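Local coordinates for StiE protein (Stigmatella aurantiaca, PDB 6ECX) that is the O-methyltransferase domain of a larger polyketide synthase and binds S-adenosylmethionine, the methyl donor for O-methylation of the polyketide, at residues Gln130-Arg135 / Asn139-Phe144; Gln216-Phe221 / His303-Gln308; Tyr275-Leu278 / Leu282-Tyr285. All blocks are in the same frame, centred on the assembly; numbering follows the deposited sequence.

Interaction 1 (Gln130-Arg135 / Asn139-Phe144); sequences QRVRTR and NRIRIF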
loop_
_atom_site.group_PDB
_atom_site.type_symbol
_atom_site.label_atom_id
_atom_site.label_comp_id
_atom_site.label_asym_id
_atom_site.label_seq_id
_atom_site.Cartn_x
_atom_site.Cartn_y
_atom_site.Cartn_z
ATOM N N GLN A 130 -20.939 -1.781 -4.373
ATOM C CA GLN A 130 -21.837 -2.864 -3.989
ATOM C C GLN A 130 -21.487 -3.384 -2.601
ATOM O O GLN A 130 -22.367 -3.549 -1.744
ATOM C CB GLN A 130 -21.786 -3.989 -5.021
ATOM C CG GLN A 130 -22.479 -5.272 -4.578
ATOM C CD GLN A 130 -21.571 -6.184 -3.764
ATOM O OE1 GLN A 130 -21.954 -6.684 -2.705
ATOM N NE2 GLN A 130 -20.358 -6.396 -4.256
ATOM N N ARG A 131 -20.202 -3.658 -2.368
ATOM C CA ARG A 131 -19.775 -4.164 -1.068
ATOM C C ARG A 131 -20.061 -3.155 0.038
ATOM O O ARG A 131 -20.422 -3.544 1.155
ATOM C CB ARG A 131 -18.289 -4.511 -1.096
ATOM C CG ARG A 131 -17.898 -5.678 -2.037
ATOM C CD ARG A 131 -16.378 -5.938 -1.931
ATOM N NE ARG A 131 -16.010 -6.579 -0.662
ATOM C CZ ARG A 131 -14.890 -6.341 0.023
ATOM N NH1 ARG A 131 -14.003 -5.451 -0.411
ATOM N NH2 ARG A 131 -14.664 -6.985 1.162
ATOM N N VAL A 132 -19.910 -1.857 -0.246
ATOM C CA VAL A 132 -20.206 -0.843 0.772
ATOM C C VAL A 132 -21.677 -0.903 1.162
ATOM O O VAL A 132 -22.029 -0.887 2.353
ATOM C CB VAL A 132 -19.808 0.564 0.283
ATOM C CG1 VAL A 132 -20.511 1.649 1.133
ATOM C CG2 VAL A 132 -18.303 0.739 0.342
ATOM N N ARG A 133 -22.563 -1.002 0.170
ATOM C CA ARG A 133 -23.982 -0.964 0.487
ATOM C C ARG A 133 -24.444 -2.271 1.124
ATOM O O ARG A 133 -25.297 -2.249 2.024
ATOM C CB ARG A 133 -24.796 -0.627 -0.770
ATOM C CG ARG A 133 -26.270 -1.001 -0.661
ATOM C CD ARG A 133 -27.119 -0.416 -1.818
ATOM N NE ARG A 133 -27.290 1.035 -1.723
ATOM C CZ ARG A 133 -28.293 1.633 -1.087
ATOM N NH1 ARG A 133 -29.229 0.909 -0.486
ATOM N NH2 ARG A 133 -28.355 2.958 -1.047
ATOM N N THR A 134 -23.890 -3.410 0.683
ATOM C CA THR A 134 -24.203 -4.687 1.314
ATOM C C THR A 134 -23.970 -4.636 2.819
ATOM O O THR A 134 -24.732 -5.230 3.592
ATOM C CB THR A 134 -23.360 -5.794 0.680
ATOM O OG1 THR A 134 -23.821 -6.019 -0.659
ATOM C CG2 THR A 134 -23.465 -7.093 1.483
ATOM N N ARG A 135 -22.957 -3.902 3.245
ATOM C CA ARG A 135 -22.637 -3.751 4.654
ATOM C C ARG A 135 -23.338 -2.554 5.302
ATOM O O ARG A 135 -23.083 -2.268 6.476
ATOM C CB ARG A 135 -21.121 -3.658 4.816
ATOM C CG ARG A 135 -20.435 -5.012 4.608
ATOM C CD ARG A 135 -19.146 -4.880 3.825
ATOM N NE ARG A 135 -18.510 -6.171 3.558
ATOM C CZ ARG A 135 -18.680 -6.875 2.441
ATOM N NH1 ARG A 135 -18.059 -8.038 2.289
ATOM N NH2 ARG A 135 -19.472 -6.420 1.476
ATOM N N ASN A 139 -23.930 5.439 3.729
ATOM C CA ASN A 139 -24.060 6.797 4.227
ATOM C C ASN A 139 -22.741 7.376 4.686
ATOM O O ASN A 139 -22.641 8.600 4.826
ATOM C CB ASN A 139 -25.082 6.848 5.362
ATOM C CG ASN A 139 -26.391 6.283 4.940
ATOM O OD1 ASN A 139 -26.899 5.325 5.527
ATOM N ND2 ASN A 139 -26.944 6.854 3.881
ATOM N N ARG A 140 -21.725 6.532 4.904
ATOM C CA ARG A 140 -20.434 7.011 5.346
ATOM C C ARG A 140 -19.292 6.787 4.358
ATOM O O ARG A 140 -18.235 7.401 4.537
ATOM C CB ARG A 140 -20.061 6.374 6.692
ATOM C CG ARG A 140 -21.176 6.520 7.736
ATOM C CD ARG A 140 -20.650 6.301 9.143
ATOM N NE ARG A 140 -20.699 4.899 9.529
ATOM C CZ ARG A 140 -19.643 4.122 9.725
ATOM N NH1 ARG A 140 -19.837 2.854 10.074
ATOM N NH2 ARG A 140 -18.402 4.601 9.576
ATOM N N ILE A 141 -19.458 5.946 3.333
ATOM C CA ILE A 141 -18.385 5.663 2.378
ATOM C C ILE A 141 -18.861 6.037 0.976
ATOM O O ILE A 141 -19.881 5.519 0.504
ATOM C CB ILE A 141 -17.952 4.191 2.427
ATOM C CG1 ILE A 141 -17.497 3.810 3.831
ATOM C CG2 ILE A 141 -16.819 3.896 1.412
ATOM C CD1 ILE A 141 -16.980 2.398 3.920
ATOM N N ARG A 142 -18.117 6.913 0.298
ATOM C CA ARG A 142 -18.381 7.214 -1.107
ATOM C C ARG A 142 -17.226 6.707 -1.963
ATOM O O ARG A 142 -16.054 6.805 -1.573
ATOM C CB ARG A 142 -18.585 8.713 -1.355
ATOM C CG ARG A 142 -19.710 9.359 -0.559
ATOM C CD ARG A 142 -19.739 10.852 -0.838
ATOM N NE ARG A 142 -18.477 11.505 -0.488
ATOM C CZ ARG A 142 -18.221 12.783 -0.751
ATOM N NH1 ARG A 142 -19.141 13.514 -1.365
ATOM N NH2 ARG A 142 -17.070 13.337 -0.397
ATOM N N ILE A 143 -17.570 6.172 -3.130
ATOM C CA ILE A 143 -16.617 5.614 -4.083
ATOM C C ILE A 143 -16.704 6.408 -5.378
ATOM O O ILE A 143 -17.803 6.728 -5.845
ATOM C CB ILE A 143 -16.899 4.124 -4.364
ATOM C CG1 ILE A 143 -16.947 3.332 -3.051
ATOM C CG2 ILE A 143 -15.856 3.559 -5.327
ATOM C CD1 ILE A 143 -15.580 3.277 -2.336
ATOM N N PHE A 144 -15.549 6.722 -5.961
ATOM C CA PHE A 144 -15.517 7.444 -7.226
ATOM C C PHE A 144 -14.504 6.795 -8.151
ATOM O O PHE A 144 -13.413 6.419 -7.716
ATOM C CB PHE A 144 -15.132 8.921 -7.042
ATOM C CG PHE A 144 -16.014 9.686 -6.084
ATOM C CD1 PHE A 144 -15.753 9.677 -4.712
ATOM C CD2 PHE A 144 -17.068 10.454 -6.558
ATOM C CE1 PHE A 144 -16.543 10.404 -3.833
ATOM C CE2 PHE A 144 -17.865 11.184 -5.685
ATOM C CZ PHE A 144 -17.602 11.161 -4.322
#
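Val132, near the end of helix 122-134, lays both methyls against Ile141, the first residue of strand 141-145. Its CG2 meets the branch methyl CG2 of Ile141 at 3.6 Å, while its CG1 sits 3.8 Å from Ile141 CB. That division follows from the valine torsion, which carries CG1 anti to the backbone N (chi1 162°) and leaves CG2 beside that nitrogen. Farther along the strand, Ile143 adds a looser touch, its CG1 lying 4.5 Å from Val132 CG2. Beta-branched residues suit this place: short, wide and apolar, they pack closely where a helix lies on a sheet. Here the helix is the crossover of a beta-alpha-beta unit, strand 114-119, helix 122-134, strand 141-145, in the Rossmann-like fold of SAM-dependent methyltransferases, and the last strand lies at one edge of the sheet. Ile104 of helix 101-109 also packs on Val132. Beyond the apolar shell, arginines make the polar contacts: Arg135 NH2 donates back to Arg131 O (3.0 Å), and Arg131 NH1 hydrogen-bonds to Ser101 OG and to the O of His99, the residue after the SAM-binding Gly98. On the strand, Arg142 NE forms a salt bridge with Asp116 of the neighbouring strand.

Interaction 2 (Gln216-Phe221 / His303-Gln308); sequences QWNKLF and HLNAKQ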
loop_
_atom_site.group_PDB
_atom_site.type_symbol
_atom_site.label_atom_id
_atom_site.label_comp_id
_atom_site.label_asym_id
_atom_site.label_seq_id
_atom_site.Cartn_x
_atom_site.Cartn_y
_atom_site.Cartn_z
ATOM N N GLN A 216 14.058 11.234 -3.835
ATOM C CA GLN A 216 12.907 11.555 -4.667
ATOM C C GLN A 216 11.629 11.580 -3.851
ATOM O O GLN A 216 10.839 12.523 -3.970
ATOM C CB GLN A 216 12.812 10.563 -5.818
ATOM C CG GLN A 216 13.801 10.874 -6.913
ATOM C CD GLN A 216 13.775 9.823 -7.996
ATOM O OE1 GLN A 216 13.758 8.630 -7.706
ATOM N NE2 GLN A 216 13.762 10.261 -9.251
ATOM N N TRP A 217 11.412 10.572 -2.995
ATOM C CA TRP A 217 10.293 10.634 -2.051
ATOM C C TRP A 217 10.374 11.884 -1.181
ATOM O O TRP A 217 9.362 12.547 -0.937
ATOM C CB TRP A 217 10.261 9.405 -1.141
ATOM C CG TRP A 217 9.763 8.116 -1.773
ATOM C CD1 TRP A 217 10.473 6.963 -1.941
ATOM C CD2 TRP A 217 8.450 7.851 -2.288
ATOM N NE1 TRP A 217 9.690 5.996 -2.532
ATOM C CE2 TRP A 217 8.448 6.516 -2.764
ATOM C CE3 TRP A 217 7.282 8.610 -2.407
ATOM C CZ2 TRP A 217 7.321 5.928 -3.346
ATOM C CZ3 TRP A 217 6.157 8.021 -2.986
ATOM C CH2 TRP A 217 6.189 6.693 -3.447
ATOM N N ASN A 218 11.568 12.180 -0.657
ATOM C CA ASN A 218 11.764 13.361 0.179
ATOM C C ASN A 218 11.344 14.638 -0.550
ATOM O O ASN A 218 10.658 15.491 0.021
ATOM C CB ASN A 218 13.233 13.442 0.628
ATOM C CG ASN A 218 13.433 14.451 1.749
ATOM O OD1 ASN A 218 12.483 15.129 2.119
ATOM N ND2 ASN A 218 14.649 14.542 2.293
ATOM N N LYS A 219 11.733 14.786 -1.818
ATOM C CA LYS A 219 11.341 15.985 -2.554
ATOM C C LYS A 219 9.823 16.093 -2.653
ATOM O O LYS A 219 9.254 17.179 -2.469
ATOM C CB LYS A 219 11.987 15.961 -3.943
ATOM C CG LYS A 219 11.994 17.307 -4.658
ATOM C CD LYS A 219 12.908 17.256 -5.878
ATOM C CE LYS A 219 12.863 18.553 -6.668
ATOM N NZ LYS A 219 13.260 19.718 -5.826
ATOM N N LEU A 220 9.147 14.966 -2.905
ATOM C CA LEU A 220 7.690 14.970 -2.973
ATOM C C LEU A 220 7.074 15.384 -1.648
ATOM O O LEU A 220 6.119 16.171 -1.617
ATOM C CB LEU A 220 7.168 13.587 -3.366
ATOM C CG LEU A 220 7.416 13.176 -4.822
ATOM C CD1 LEU A 220 7.066 11.710 -4.995
ATOM C CD2 LEU A 220 6.584 14.047 -5.740
ATOM N N PHE A 221 7.550 14.801 -0.544
ATOM C CA PHE A 221 6.982 15.159 0.761
ATOM C C PHE A 221 7.250 16.625 1.071
ATOM O O PHE A 221 6.337 17.378 1.405
ATOM C CB PHE A 221 7.567 14.289 1.884
ATOM C CG PHE A 221 7.213 12.817 1.802
ATOM C CD1 PHE A 221 6.279 12.350 0.885
ATOM C CD2 PHE A 221 7.850 11.899 2.637
ATOM C CE1 PHE A 221 5.973 10.985 0.814
ATOM C CE2 PHE A 221 7.558 10.543 2.575
ATOM C CZ PHE A 221 6.621 10.076 1.660
ATOM N N HIS A 303 15.377 18.513 5.346
ATOM C CA HIS A 303 16.503 18.180 6.220
ATOM C C HIS A 303 16.106 17.108 7.230
ATOM O O HIS A 303 16.809 16.106 7.407
ATOM C CB HIS A 303 16.968 19.456 6.919
ATOM C CG HIS A 303 18.106 19.258 7.866
ATOM N ND1 HIS A 303 18.034 19.623 9.195
ATOM C CD2 HIS A 303 19.353 18.768 7.675
ATOM C CE1 HIS A 303 19.189 19.361 9.782
ATOM N NE2 HIS A 303 20.004 18.837 8.883
ATOM N N LEU A 304 14.950 17.292 7.869
ATOM C CA LEU A 304 14.441 16.348 8.859
ATOM C C LEU A 304 14.005 15.034 8.211
ATOM O O LEU A 304 14.314 13.953 8.724
ATOM C CB LEU A 304 13.279 17.006 9.622
ATOM C CG LEU A 304 13.671 18.255 10.446
ATOM C CD1 LEU A 304 12.505 19.313 10.707
ATOM C CD2 LEU A 304 14.293 17.793 11.734
ATOM N N ASN A 305 13.305 15.101 7.074
ATOM C CA ASN A 305 12.925 13.869 6.379
ATOM C C ASN A 305 14.144 13.041 6.008
ATOM O O ASN A 305 14.090 11.807 6.053
ATOM C CB ASN A 305 12.129 14.159 5.105
ATOM C CG ASN A 305 10.792 14.769 5.383
ATOM O OD1 ASN A 305 10.275 14.683 6.500
ATOM N ND2 ASN A 305 10.199 15.382 4.361
ATOM N N ALA A 306 15.225 13.697 5.566
ATOM C CA ALA A 306 16.399 12.962 5.112
ATOM C C ALA A 306 16.981 12.139 6.249
ATOM O O ALA A 306 17.392 10.991 6.050
ATOM C CB ALA A 306 17.450 13.923 4.551
ATOM N N LYS A 307 16.990 12.701 7.460
ATOM C CA LYS A 307 17.458 11.950 8.617
ATOM C C LYS A 307 16.565 10.742 8.871
ATOM O O LYS A 307 17.057 9.638 9.127
ATOM C CB LYS A 307 17.511 12.870 9.838
ATOM C CG LYS A 307 18.352 12.370 10.998
ATOM C CD LYS A 307 18.416 13.424 12.104
ATOM C CE LYS A 307 19.033 12.879 13.389
ATOM N NZ LYS A 307 18.776 13.779 14.560
ATOM N N GLN A 308 15.245 10.922 8.750
ATOM C CA GLN A 308 14.303 9.839 9.012
ATOM C C GLN A 308 14.363 8.754 7.938
ATOM O O GLN A 308 14.099 7.582 8.228
ATOM C CB GLN A 308 12.887 10.419 9.116
ATOM C CG GLN A 308 12.004 9.772 10.159
ATOM C CD GLN A 308 12.661 9.697 11.531
ATOM O OE1 GLN A 308 13.219 10.678 12.022
ATOM N NE2 GLN A 308 12.601 8.521 12.150
#
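Helices 214-222 and 298-309 run roughly antiparallel, the axes of their two short segments approaching to 9.7 Å at 143°, with Asn218 and Asn305 nearest in backbone. The two asparagines meet through their amides. Asn305 ND2 donates to Asn218 OD1 at 3.2 Å; OD1 lies in the amide plane of Asn305, whereas ND2 stands above the carbonyl plane of Asn218, off its lone pairs, and the amide planes are turned 58° apart. Asn218 CG stands anti to its own N (chi1 -167°), which stretches the amide across to the other helix and brings OD1 to 3.2 Å from Asn305 CB. Its ND2 lies 3.7 Å from Ala306 CB, a small side chain that suits a place beside an amide, and donates to Phe302 O one turn earlier. Phe221 contributes its CB, 3.8 Å from Asn305 ND2. Asparagine suits both positions because one short group offers a donor and an acceptor, so buried polar atoms can be matched: Asn305 OD1 accepts from Leu228 N. That last bond fastens helix 298-309 to strand 226-233, against whose Leu226 Phe221 also packs, while Trp217 and Leu220 pack on helix 172-181, and Trp217 also reaches strand 187-196.

Interaction 3 (Tyr275-Leu278 / Leu282-Tyr285); sequences YKAL and LISY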
loop_
_atom_site.group_PDB
_atom_site.type_symbol
_atom_site.label_atom_id
_atom_site.label_comp_id
_atom_site.label_asym_id
_atom_site.label_seq_id
_atom_site.Cartn_x
_atom_site.Cartn_y
_atom_site.Cartn_z
ATOM N N TYR A 275 11.186 -10.556 -5.355
ATOM C CA TYR A 275 11.733 -11.390 -4.284
ATOM C C TYR A 275 13.248 -11.240 -4.186
ATOM O O TYR A 275 13.789 -10.972 -3.107
ATOM C CB TYR A 275 11.364 -12.864 -4.495
ATOM C CG TYR A 275 11.971 -13.770 -3.440
ATOM C CD1 TYR A 275 11.327 -13.972 -2.221
ATOM C CD2 TYR A 275 13.199 -14.392 -3.645
ATOM C CE1 TYR A 275 11.879 -14.777 -1.242
ATOM C CE2 TYR A 275 13.766 -15.197 -2.669
ATOM C CZ TYR A 275 13.098 -15.387 -1.473
ATOM O OH TYR A 275 13.647 -16.187 -0.500
ATOM N N LYS A 276 13.950 -11.436 -5.306
ATOM C CA LYS A 276 15.400 -11.255 -5.328
ATOM C C LYS A 276 15.788 -9.849 -4.885
ATOM O O LYS A 276 16.677 -9.666 -4.043
ATOM C CB LYS A 276 15.931 -11.539 -6.733
ATOM C CG LYS A 276 17.425 -11.782 -6.786
ATOM C CD LYS A 276 17.822 -12.442 -8.100
ATOM C CE LYS A 276 19.051 -13.316 -7.926
ATOM N NZ LYS A 276 19.430 -14.035 -9.181
ATOM N N ALA A 277 15.122 -8.840 -5.444
ATOM C CA ALA A 277 15.464 -7.464 -5.116
ATOM C C ALA A 277 15.284 -7.192 -3.626
ATOM O O ALA A 277 16.090 -6.483 -3.014
ATOM C CB ALA A 277 14.618 -6.510 -5.958
ATOM N N LEU A 278 14.242 -7.766 -3.023
ATOM C CA LEU A 278 14.013 -7.583 -1.593
ATOM C C LEU A 278 15.069 -8.311 -0.767
ATOM O O LEU A 278 15.639 -7.735 0.172
ATOM C CB LEU A 278 12.608 -8.061 -1.229
ATOM C CG LEU A 278 11.444 -7.170 -1.684
ATOM C CD1 LEU A 278 10.120 -7.886 -1.481
ATOM C CD2 LEU A 278 11.452 -5.840 -0.930
ATOM N N LEU A 282 18.129 -4.476 -2.803
ATOM C CA LEU A 282 18.094 -3.504 -3.890
ATOM C C LEU A 282 16.925 -2.542 -3.732
ATOM O O LEU A 282 17.044 -1.350 -4.037
ATOM C CB LEU A 282 18.015 -4.227 -5.231
ATOM C CG LEU A 282 19.098 -5.284 -5.481
ATOM C CD1 LEU A 282 19.070 -5.745 -6.928
ATOM C CD2 LEU A 282 20.478 -4.759 -5.107
ATOM N N ILE A 283 15.777 -3.050 -3.283
ATOM C CA ILE A 283 14.621 -2.222 -2.978
ATOM C C ILE A 283 14.120 -2.598 -1.591
ATOM O O ILE A 283 14.465 -3.649 -1.037
ATOM C CB ILE A 283 13.500 -2.369 -4.030
ATOM C CG1 ILE A 283 12.957 -3.795 -4.034
ATOM C CG2 ILE A 283 14.020 -2.004 -5.426
ATOM C CD1 ILE A 283 12.019 -4.082 -5.193
ATOM N N SER A 284 13.308 -1.710 -1.028
ATOM C CA SER A 284 12.733 -1.897 0.290
ATOM C C SER A 284 11.235 -1.686 0.193
ATOM O O SER A 284 10.771 -0.789 -0.517
ATOM C CB SER A 284 13.335 -0.926 1.320
ATOM O OG SER A 284 14.694 -1.246 1.535
ATOM N N TYR A 285 10.486 -2.545 0.872
ATOM C CA TYR A 285 9.051 -2.376 1.007
ATOM C C TYR A 285 8.819 -1.681 2.339
ATOM O O TYR A 285 9.143 -2.233 3.397
ATOM C CB TYR A 285 8.339 -3.718 0.950
ATOM C CG TYR A 285 6.843 -3.625 0.864
ATOM C CD1 TYR A 285 6.071 -3.568 2.009
ATOM C CD2 TYR A 285 6.194 -3.612 -0.361
ATOM C CE1 TYR A 285 4.704 -3.505 1.953
ATOM C CE2 TYR A 285 4.810 -3.538 -0.431
ATOM C CZ TYR A 285 4.077 -3.489 0.736
ATOM O OH TYR A 285 2.713 -3.428 0.697
HETATM O O HOH W 1 15.471 -5.146 1.147
#
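Ala277 O, in the last turn of helix 263-280, faces the two amide nitrogens that open the following segment. Leu282 N is close, 2.9 Å from Ala277 O, but its hydrogen points off line, at 127°; Ile283 N aims almost straight, at 166°, yet stands 3.5 Å away. Each is a weak bond, one spoiled by angle and the other by length, and together they share a single acceptor where the chain leaves the helix for strand 283-292. A water completes the polar join: it donates to both Leu278 O and Ile283 O, at 2.8 Å each, giving the two carbonyl oxygens a common partner. Apolar groups pack beside these bonds. Ile283 holds CG1 between its backbone N and carbonyl carbon (chi1 64°), the crowded position, which brings CD1 to 3.6 Å from Ala277 CB; the small alanine lets the strand come this near. Leu278 sends CD2 over the strand backbone, 3.7 Å from Ile283 O and 3.9 Å from Tyr285 N, covering polar atoms that are served by others: Tyr285 N is bonded to Ser235 OG, and Ile283 O to the water. The side-chain hydroxyls likewise find partners beyond the two segments. Ser284, whose CB points away from the helix, pairs its OG with Asn197 ND2, and Tyr285 OH pairs with Glu164 OE1. The tyrosine ring meets Phe194 edge-to-face; the Tyr285 side chain is about 7 Å from the bound SAM. Strand 283-292 runs between strand 187-196, which bonds Ser284 through Val195, and strand 226-233; helix 11-19 packs on Ala277, Leu282 and Ile283, and helix 235-242 on Leu278 and Tyr285.

All three contacts are largely buried, but they join different elements. Interactions 1 and 3 each seat a helix on the strand that follows it, and both strands belong to the same mixed sheet, at one edge in interaction 1 and well inside the sheet in interaction 3; their centres lie about 35 Å apart, on opposite sides of the chain's centre. Interaction 1 is purely apolar across its segments, whereas interaction 3 adds weak backbone bonds and a bridging water, with Leu282 at its exposed margin. Interaction 2 alone pairs two helices distant in sequence, through amides; its loop encloses interaction 3, about 7 Å away at nearest atoms, and it lies away from the SAM site.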